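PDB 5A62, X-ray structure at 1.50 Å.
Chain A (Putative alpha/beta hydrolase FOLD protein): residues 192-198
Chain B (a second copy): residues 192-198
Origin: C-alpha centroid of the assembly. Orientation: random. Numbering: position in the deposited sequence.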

# COMPACT_ATOMS: atom_id res chain seq x y z
N THR A 192 7.96 -0.46 -0.42
CA THR A 192 7.55 -1.74 -0.95
C THR A 192 6.01 -1.89 -1.00
O THR A 192 5.41 -2.43 -1.93
CB THR A 192 8.21 -2.92 -0.28
OG1 THR A 192 7.81 -3.00 1.08
CG2 THR A 192 9.70 -2.92 -0.41
N VAL A 193 5.34 -1.41 0.03
CA VAL A 193 3.88 -1.42 0.04
C VAL A 193 3.34 -0.54 -1.14
O VAL A 193 2.36 -0.87 -1.78
CB VAL A 193 3.34 -0.99 1.41
CG1 VAL A 193 1.86 -0.69 1.34
CG2 VAL A 193 3.67 -2.03 2.46
N ALA A 194 3.97 0.62 -1.35
CA ALA A 194 3.54 1.53 -2.39
C ALA A 194 3.53 0.89 -3.76
O ALA A 194 2.82 1.34 -4.66
CB ALA A 194 4.33 2.80 -2.39
N LEU A 195 4.36 -0.12 -3.96
CA LEU A 195 4.38 -0.77 -5.28
C LEU A 195 3.03 -1.31 -5.65
O LEU A 195 2.73 -1.45 -6.84
CB LEU A 195 5.44 -1.88 -5.32
CG LEU A 195 6.88 -1.37 -5.10
CD1 LEU A 195 7.79 -2.56 -5.08
CD2 LEU A 195 7.29 -0.36 -6.13
N TYR A 196 2.22 -1.70 -4.71
CA TYR A 196 0.85 -2.18 -5.01
C TYR A 196 -0.09 -1.13 -5.53
O TYR A 196 -1.17 -1.41 -6.04
CB TYR A 196 0.20 -2.78 -3.76
CG TYR A 196 0.77 -4.11 -3.33
CD1 TYR A 196 0.22 -5.27 -3.83
CD2 TYR A 196 1.77 -4.23 -2.40
CE1 TYR A 196 0.73 -6.49 -3.47
CE2 TYR A 196 2.22 -5.47 -2.01
CZ TYR A 196 1.69 -6.59 -2.56
OH TYR A 196 2.18 -7.85 -2.16
N THR A 197 0.30 0.14 -5.39
CA THR A 197 -0.56 1.27 -5.73
C THR A 197 -0.25 1.85 -7.08
O THR A 197 -0.84 2.88 -7.46
CB THR A 197 -0.49 2.39 -4.67
OG1 THR A 197 0.77 3.05 -4.78
CG2 THR A 197 -0.63 1.83 -3.31
N ILE A 198 0.62 1.20 -7.87
CA ILE A 198 0.90 1.69 -9.25
C ILE A 198 -0.40 1.53 -10.07
O ILE A 198 -0.97 0.42 -10.03
CB ILE A 198 1.96 0.84 -9.88
CG1 ILE A 198 3.30 0.97 -9.14
CG2 ILE A 198 2.12 1.19 -11.34
CD1 ILE A 198 4.27 -0.13 -9.53
N THR B 192 -6.17 2.71 4.29
CA THR B 192 -6.63 2.90 2.94
C THR B 192 -5.60 2.40 1.89
O THR B 192 -5.91 1.81 0.86
CB THR B 192 -7.11 4.30 2.65
OG1 THR B 192 -6.03 5.21 2.74
CG2 THR B 192 -8.26 4.71 3.50
N VAL B 193 -4.33 2.67 2.14
CA VAL B 193 -3.27 2.18 1.27
C VAL B 193 -3.28 0.62 1.27
O VAL B 193 -3.08 -0.02 0.25
CB VAL B 193 -1.91 2.78 1.67
CG1 VAL B 193 -0.78 2.04 0.98
CG2 VAL B 193 -1.89 4.27 1.39
N ALA B 194 -3.46 0.02 2.44
CA ALA B 194 -3.45 -1.43 2.57
C ALA B 194 -4.49 -2.09 1.69
O ALA B 194 -4.36 -3.26 1.35
CB ALA B 194 -3.59 -1.86 3.99
N LEU B 195 -5.56 -1.38 1.38
CA LEU B 195 -6.59 -2.00 0.52
C LEU B 195 -6.02 -2.43 -0.81
O LEU B 195 -6.56 -3.34 -1.43
CB LEU B 195 -7.77 -1.03 0.31
CG LEU B 195 -8.50 -0.65 1.61
CD1 LEU B 195 -9.55 0.36 1.28
CD2 LEU B 195 -9.06 -1.85 2.32
N TYR B 196 -5.01 -1.79 -1.31
CA TYR B 196 -4.37 -2.22 -2.57
C TYR B 196 -3.63 -3.53 -2.50
O TYR B 196 -3.25 -4.12 -3.50
CB TYR B 196 -3.36 -1.17 -3.05
CG TYR B 196 -3.97 0.10 -3.57
CD1 TYR B 196 -4.28 0.20 -4.92
CD2 TYR B 196 -4.18 1.22 -2.80
CE1 TYR B 196 -4.85 1.33 -5.43
CE2 TYR B 196 -4.70 2.37 -3.35
CZ TYR B 196 -5.04 2.41 -4.66
OH TYR B 196 -5.58 3.59 -5.19
N THR B 197 -3.40 -4.01 -1.27
CA THR B 197 -2.58 -5.20 -1.04
C THR B 197 -3.42 -6.43 -0.81
O THR B 197 -2.85 -7.50 -0.50
CB THR B 197 -1.61 -5.02 0.14
OG1 THR B 197 -2.36 -5.03 1.36
CG2 THR B 197 -0.89 -3.73 0.03
N ILE B 198 -4.74 -6.35 -1.01
CA ILE B 198 -5.60 -7.56 -0.87
C ILE B 198 -5.20 -8.53 -2.00
O ILE B 198 -5.15 -8.07 -3.16
CB ILE B 198 -7.04 -7.18 -1.05
CG1 ILE B 198 -7.51 -6.23 0.06
CG2 ILE B 198 -7.90 -8.41 -1.12
CD1 ILE B 198 -8.83 -5.57 -0.29
O HOH W 1 -3.02 -3.78 -6.51

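Contact between two copies of a putative alpha/beta hydrolase fold protein, related by an exact two-fold axis, so that each interaction described from chain B recurs with the chains exchanged. The two stretches bury 322 Å² between them, counting both sides, and no direct hydrogen bond joins them; the contact rests on apolar packing, methyl-to-ring contacts and one shared water. Chain B enters in a helix. Thr B192 takes no part, its side chain being out of reach of the chain A stretch. Val B193 is the first residue to reach across. Its CA-to-CB bond points sideways, and with chi1 in the t rotamer CG1 lies 3.8 Å from CG1 of Val A193, an apolar contact between identical atoms across the two-fold. The same methyl also approaches the partner's threonine, with Val B193 CG1 4.3 Å from Thr A197 CG2, so the valine pair and the threonine methyls form one continuous apolar patch. Ala B194 points away from chain A, yet its carbonyl matters: Ala B194 O accepts hydrogen bonds from both Thr B197 N (2.9 Å) and Thr B197 OG1 (2.7 Å). Leu B195 is out of reach. Tyr B196 directs its CA-to-CB bond toward chain A and meets its own counterpart, the CA atoms of Tyr B196 and Tyr A196 being 5.8 Å apart and their CB atoms 4.0 Å. CD1 of Tyr B196 lies 3.7 Å from O of Tyr A196, an oblique approach of the carbonyl to the ring. With chi1 at m, the ring of Tyr B196 receives over one face the CG2 methyl of Thr A197, 4.0 Å from the ring centroid and 27° off the normal, a CH-pi contact; the nearest ring atom is Tyr B196 CD2, 3.6 Å from Thr A197 CG2. Water 1 bridges the two tyrosine carbonyls, donating to Tyr B196 O and to Tyr A196 O, each 3.0 Å from the water oxygen. It thus satisfies two acceptors that could not hydrogen-bond to each other. Thr B197 returns the CH-pi contact, its CG2 lying over one face of the Tyr A196 ring. Its p rotamer separates the two roles of the side chain: OG1 is tied to Ala B194 O within its own chain, while CG2 faces the partner's ring and valine. Ile B198 points away, and its side chain makes no contact with the chain A stretch.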